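Local coordinates for protein AimR transcriptional regulator (Bacillus phage phi3T, PDB 5ZVV) that activates transcription of the phage aimX locus as a homodimer, apparently favouring lytic growth until the arbitrium peptide converts it to an inactive monomer and lysogeny follows, at residues A[239-250]-A[269-280]. Numbering follows the deposited sequence.
Sequences IFEDYDEAKKAY and ALCFLSNIWKKE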
loop_
_atom_site.group_PDB
_atom_site.type_symbol
_atom_site.label_atom_id
_atom_site.label_comp_id
_atom_site.label_asym_id
_atom_site.label_seq_id
_atom_site.Cartn_x
_atom_site.Cartn_y
_atom_site.Cartn_z
ATOM N N ILE A 239 -23.486 -14.562 -1.609
ATOM C CA ILE A 239 -23.157 -15.835 -2.257
ATOM C C ILE A 239 -23.262 -17.000 -1.277
ATOM O O ILE A 239 -23.826 -18.052 -1.600
ATOM C CB ILE A 239 -21.757 -15.764 -2.897
ATOM C CG1 ILE A 239 -21.781 -14.887 -4.151
ATOM C CG2 ILE A 239 -21.244 -17.159 -3.234
ATOM C CD1 ILE A 239 -20.421 -14.697 -4.787
ATOM N N PHE A 240 -22.724 -16.838 -0.071
ATOM C CA PHE A 240 -22.666 -17.931 0.890
ATOM C C PHE A 240 -23.812 -17.917 1.894
ATOM O O PHE A 240 -23.852 -18.784 2.771
ATOM C CB PHE A 240 -21.327 -17.904 1.633
ATOM C CG PHE A 240 -20.136 -17.992 0.727
ATOM C CD1 PHE A 240 -19.679 -19.220 0.277
ATOM C CD2 PHE A 240 -19.483 -16.845 0.312
ATOM C CE1 PHE A 240 -18.585 -19.302 -0.565
ATOM C CE2 PHE A 240 -18.388 -16.919 -0.527
ATOM C CZ PHE A 240 -17.937 -18.150 -0.968
ATOM N N GLU A 241 -24.747 -16.974 1.785
ATOM C CA GLU A 241 -25.856 -16.874 2.730
ATOM C C GLU A 241 -27.159 -17.446 2.186
ATOM O O GLU A 241 -27.814 -18.244 2.862
ATOM C CB GLU A 241 -26.072 -15.414 3.143
ATOM C CG GLU A 241 -24.939 -14.816 3.954
ATOM C CD GLU A 241 -25.238 -13.402 4.413
ATOM O OE1 GLU A 241 -26.386 -12.943 4.227
ATOM O OE2 GLU A 241 -24.323 -12.750 4.960
ATOM N N ASP A 242 -27.553 -17.052 0.977
ATOM C CA ASP A 242 -28.868 -17.395 0.443
ATOM C C ASP A 242 -28.770 -17.445 -1.073
ATOM O O ASP A 242 -28.406 -16.447 -1.703
ATOM C CB ASP A 242 -29.915 -16.366 0.891
ATOM C CG ASP A 242 -31.340 -16.791 0.578
ATOM O OD1 ASP A 242 -31.575 -17.439 -0.460
ATOM O OD2 ASP A 242 -32.239 -16.462 1.380
ATOM N N TYR A 243 -29.104 -18.598 -1.657
ATOM C CA TYR A 243 -29.035 -18.729 -3.109
ATOM C C TYR A 243 -30.065 -17.836 -3.790
ATOM O O TYR A 243 -29.737 -17.093 -4.720
ATOM C CB TYR A 243 -29.242 -20.186 -3.526
ATOM C CG TYR A 243 -29.276 -20.362 -5.028
ATOM C CD1 TYR A 243 -28.101 -20.378 -5.768
ATOM C CD2 TYR A 243 -30.479 -20.488 -5.710
ATOM C CE1 TYR A 243 -28.122 -20.523 -7.141
ATOM C CE2 TYR A 243 -30.508 -20.636 -7.087
ATOM C CZ TYR A 243 -29.326 -20.652 -7.795
ATOM O OH TYR A 243 -29.345 -20.796 -9.162
ATOM N N ASP A 244 -31.315 -17.891 -3.327
ATOM C CA ASP A 244 -32.402 -17.205 -4.019
ATOM C C ASP A 244 -32.243 -15.689 -3.962
ATOM O O ASP A 244 -32.550 -14.993 -4.936
ATOM C CB ASP A 244 -33.738 -17.637 -3.418
ATOM C CG ASP A 244 -33.906 -19.145 -3.412
ATOM O OD1 ASP A 244 -34.168 -19.721 -4.486
ATOM O OD2 ASP A 244 -33.750 -19.756 -2.335
ATOM N N GLU A 245 -31.759 -15.158 -2.837
ATOM C CA GLU A 245 -31.598 -13.710 -2.725
ATOM C C GLU A 245 -30.413 -13.217 -3.547
ATOM O O GLU A 245 -30.505 -12.183 -4.222
ATOM C CB GLU A 245 -31.450 -13.310 -1.257
ATOM C CG GLU A 245 -32.740 -13.446 -0.464
ATOM C CD GLU A 245 -33.867 -12.615 -1.052
ATOM O OE1 GLU A 245 -33.608 -11.458 -1.446
ATOM O OE2 GLU A 245 -35.008 -13.121 -1.128
ATOM N N ALA A 246 -29.291 -13.941 -3.499
ATOM C CA ALA A 246 -28.155 -13.606 -4.355
ATOM C C ALA A 246 -28.560 -13.622 -5.823
ATOM O O ALA A 246 -28.287 -12.671 -6.568
ATOM C CB ALA A 246 -27.002 -14.580 -4.106
ATOM N N LYS A 247 -29.230 -14.695 -6.247
ATOM C CA LYS A 247 -29.700 -14.786 -7.624
ATOM C C LYS A 247 -30.652 -13.645 -7.957
ATOM O O LYS A 247 -30.645 -13.129 -9.080
ATOM C CB LYS A 247 -30.377 -16.136 -7.854
ATOM C CG LYS A 247 -30.914 -16.339 -9.260
ATOM C CD LYS A 247 -31.613 -17.685 -9.388
ATOM C CE LYS A 247 -32.083 -17.935 -10.814
ATOM N NZ LYS A 247 -32.797 -19.234 -10.950
ATOM N N LYS A 248 -31.470 -13.226 -6.987
ATOM C CA LYS A 248 -32.417 -12.145 -7.243
ATOM C C LYS A 248 -31.696 -10.819 -7.462
ATOM O O LYS A 248 -32.088 -10.028 -8.330
ATOM C CB LYS A 248 -33.416 -12.043 -6.091
ATOM C CG LYS A 248 -34.674 -11.259 -6.430
ATOM C CD LYS A 248 -35.815 -11.593 -5.474
ATOM C CE LYS A 248 -35.488 -11.183 -4.051
ATOM N NZ LYS A 248 -36.615 -11.455 -3.113
ATOM N N ALA A 249 -30.634 -10.560 -6.695
ATOM C CA ALA A 249 -29.855 -9.340 -6.907
ATOM C C ALA A 249 -29.126 -9.379 -8.247
ATOM O O ALA A 249 -29.167 -8.409 -9.023
ATOM C CB ALA A 249 -28.868 -9.143 -5.756
ATOM N N TYR A 250 -28.445 -10.495 -8.532
ATOM C CA TYR A 250 -27.804 -10.675 -9.831
ATOM C C TYR A 250 -28.777 -10.389 -10.968
ATOM O O TYR A 250 -28.473 -9.618 -11.884
ATOM C CB TYR A 250 -27.258 -12.098 -9.957
ATOM C CG TYR A 250 -26.025 -12.379 -9.134
ATOM C CD1 TYR A 250 -25.059 -11.401 -8.932
ATOM C CD2 TYR A 250 -25.825 -13.627 -8.561
ATOM C CE1 TYR A 250 -23.928 -11.663 -8.181
ATOM C CE2 TYR A 250 -24.702 -13.895 -7.809
ATOM C CZ TYR A 250 -23.757 -12.912 -7.623
ATOM O OH TYR A 250 -22.640 -13.188 -6.873
ATOM N N ALA A 269 -21.288 -14.624 -12.709
ATOM C CA ALA A 269 -21.702 -14.562 -11.310
ATOM C C ALA A 269 -22.777 -15.599 -11.014
ATOM O O ALA A 269 -22.718 -16.293 -9.989
ATOM C CB ALA A 269 -22.203 -13.158 -10.969
ATOM N N LEU A 270 -23.764 -15.725 -11.906
ATOM C CA LEU A 270 -24.815 -16.715 -11.697
ATOM C C LEU A 270 -24.285 -18.133 -11.849
ATOM O O LEU A 270 -24.773 -19.053 -11.184
ATOM C CB LEU A 270 -25.967 -16.468 -12.668
ATOM C CG LEU A 270 -26.838 -15.248 -12.369
ATOM C CD1 LEU A 270 -27.674 -14.864 -13.582
ATOM C CD2 LEU A 270 -27.730 -15.532 -11.167
ATOM N N CYS A 271 -23.291 -18.323 -12.717
ATOM C CA CYS A 271 -22.693 -19.638 -12.910
ATOM C C CYS A 271 -21.923 -20.070 -11.671
ATOM O O CYS A 271 -22.050 -21.213 -11.211
ATOM C CB CYS A 271 -21.782 -19.613 -14.139
ATOM S SG CYS A 271 -21.026 -21.195 -14.537
ATOM N N PHE A 272 -21.119 -19.162 -11.115
ATOM C CA PHE A 272 -20.441 -19.453 -9.859
ATOM C C PHE A 272 -21.445 -19.725 -8.748
ATOM O O PHE A 272 -21.280 -20.664 -7.963
ATOM C CB PHE A 272 -19.520 -18.297 -9.469
ATOM C CG PHE A 272 -18.694 -18.578 -8.246
ATOM C CD1 PHE A 272 -17.606 -19.434 -8.315
ATOM C CD2 PHE A 272 -19.007 -17.996 -7.028
ATOM C CE1 PHE A 272 -16.840 -19.699 -7.191
ATOM C CE2 PHE A 272 -18.246 -18.256 -5.899
ATOM C CZ PHE A 272 -17.161 -19.110 -5.983
ATOM N N LEU A 273 -22.496 -18.905 -8.665
ATOM C CA LEU A 273 -23.505 -19.098 -7.628
ATOM C C LEU A 273 -24.139 -20.483 -7.719
ATOM O O LEU A 273 -24.176 -21.231 -6.731
ATOM C CB LEU A 273 -24.575 -18.015 -7.740
ATOM C CG LEU A 273 -25.674 -18.065 -6.682
ATOM C CD1 LEU A 273 -25.118 -17.722 -5.303
ATOM C CD2 LEU A 273 -26.824 -17.142 -7.060
ATOM N N SER A 274 -24.647 -20.842 -8.903
ATOM C CA SER A 274 -25.354 -22.110 -9.045
ATOM C C SER A 274 -24.411 -23.297 -8.904
ATOM O O SER A 274 -24.828 -24.360 -8.432
ATOM C CB SER A 274 -26.093 -22.160 -10.383
ATOM O OG SER A 274 -25.195 -22.080 -11.477
ATOM N N ASN A 275 -23.147 -23.140 -9.307
ATOM C CA ASN A 275 -22.154 -24.172 -9.022
ATOM C C ASN A 275 -21.946 -24.334 -7.523
ATOM O O ASN A 275 -21.843 -25.459 -7.019
ATOM C CB ASN A 275 -20.829 -23.834 -9.701
ATOM C CG ASN A 275 -20.857 -24.085 -11.190
ATOM O OD1 ASN A 275 -21.708 -24.819 -11.693
ATOM N ND2 ASN A 275 -19.916 -23.482 -11.904
ATOM N N ILE A 276 -21.882 -23.215 -6.796
ATOM C CA ILE A 276 -21.687 -23.257 -5.348
ATOM C C ILE A 276 -22.836 -23.998 -4.680
ATOM O O ILE A 276 -22.627 -24.871 -3.829
ATOM C CB ILE A 276 -21.535 -21.832 -4.787
ATOM C CG1 ILE A 276 -20.142 -21.282 -5.086
ATOM C CG2 ILE A 276 -21.807 -21.802 -3.284
ATOM C CD1 ILE A 276 -19.041 -22.087 -4.455
ATOM N N TRP A 277 -24.067 -23.666 -5.056
ATOM C CA TRP A 277 -25.233 -24.257 -4.415
ATOM C C TRP A 277 -25.751 -25.491 -5.140
ATOM O O TRP A 277 -26.782 -26.040 -4.735
ATOM C CB TRP A 277 -26.343 -23.214 -4.290
ATOM C CG TRP A 277 -25.975 -22.104 -3.357
ATOM C CD1 TRP A 277 -25.224 -21.004 -3.648
ATOM C CD2 TRP A 277 -26.333 -21.993 -1.976
ATOM N NE1 TRP A 277 -25.096 -20.210 -2.535
ATOM C CE2 TRP A 277 -25.767 -20.795 -1.494
ATOM C CE3 TRP A 277 -27.078 -22.788 -1.100
ATOM C CZ2 TRP A 277 -25.923 -20.374 -0.174
ATOM C CZ3 TRP A 277 -27.233 -22.366 0.212
ATOM C CH2 TRP A 277 -26.656 -21.172 0.660
ATOM N N LYS A 278 -25.051 -25.944 -6.180
ATOM C CA LYS A 278 -25.458 -27.094 -6.986
ATOM C C LYS A 278 -26.913 -26.957 -7.430
ATOM O O LYS A 278 -27.730 -27.869 -7.284
ATOM C CB LYS A 278 -25.209 -28.402 -6.235
ATOM C CG LYS A 278 -23.735 -28.587 -5.889
ATOM C CD LYS A 278 -23.441 -29.907 -5.200
ATOM C CE LYS A 278 -21.987 -29.948 -4.741
ATOM N NZ LYS A 278 -21.634 -31.211 -4.039
ATOM N N LYS A 279 -27.229 -25.786 -7.974
ATOM C CA LYS A 279 -28.525 -25.499 -8.564
ATOM C C LYS A 279 -28.431 -25.558 -10.086
ATOM O O LYS A 279 -27.347 -25.665 -10.665
ATOM C CB LYS A 279 -29.024 -24.125 -8.111
ATOM C CG LYS A 279 -29.115 -23.975 -6.603
ATOM C CD LYS A 279 -30.234 -24.825 -6.031
ATOM C CE LYS A 279 -30.204 -24.824 -4.515
ATOM N NZ LYS A 279 -31.339 -25.594 -3.950
ATOM N N GLU A 280 -29.593 -25.480 -10.732
ATOM C CA GLU A 280 -29.653 -25.545 -12.187
ATOM C C GLU A 280 -28.852 -24.401 -12.800
ATOM O O GLU A 280 -29.149 -23.226 -12.571
ATOM C CB GLU A 280 -31.107 -25.499 -12.651
ATOM C CG GLU A 280 -31.294 -25.625 -14.152
ATOM C CD GLU A 280 -32.752 -25.777 -14.544
ATOM O OE1 GLU A 280 -33.465 -26.573 -13.895
ATOM O OE2 GLU A 280 -33.186 -25.095 -15.497
HETATM O O HOH W 1 -21.420 -15.370 -7.920
#
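The indole N-H of Trp277 donates to Ile239 O, with NE1 2.7 Å from that oxygen; the acceptor lies in the indole plane and NE1 almost on the extension of the C=O bond, although the N-H...O angle is bent to 152°. The same ring edge meets Phe240 C, and CH2 reaches Glu241 O, while Tyr243 CB sits over the face of the five-membered ring of Trp277, 3.8 Å from the centroid. Thus one indole grips the turn before helix 243-252 by its edge and the first turn of that helix by its face. With CG of Tyr243 opposite the backbone N (chi1 176°), the tyrosine ring lies obliquely to the indole. Lys279 covers one Tyr243 face, its CG 3.5 Å from the ring centroid, and past the bend at chi2 the lysine chain turns away from the helix. Leu273 is the knob of the interface, seated among Tyr243, Ala246, Lys247 and Tyr250: its CG lies 3.5 Å from Tyr243 CD1, and CD2 meets the Tyr250 ring at the edge. Farther along, Ala269 CB rests over a face of Tyr250, 3.8 Å from the ring centroid, and Leu270 CD2 packs on Tyr250 CB. A water donates to both Tyr250 OH and Ala269 O, and Asn236 also bonds that hydroxyl.

Behind this layer, Asp242 caps helix 243-252 through weak bonds from Asp244 N and Glu245 N to OD1. At the other helix's end, a Schellman motif with Lys278 at positive phi turns the chain and brings Lys279 over Tyr243. Phe272 and Ile276 face Leu362 of helix 361-369. Helical segments 243-250 and 269-277 run antiparallel at 172°, their axes approaching to 10.3 Å, as a helical hairpin consistent with the TPR-like superhelical fold of the AimR family.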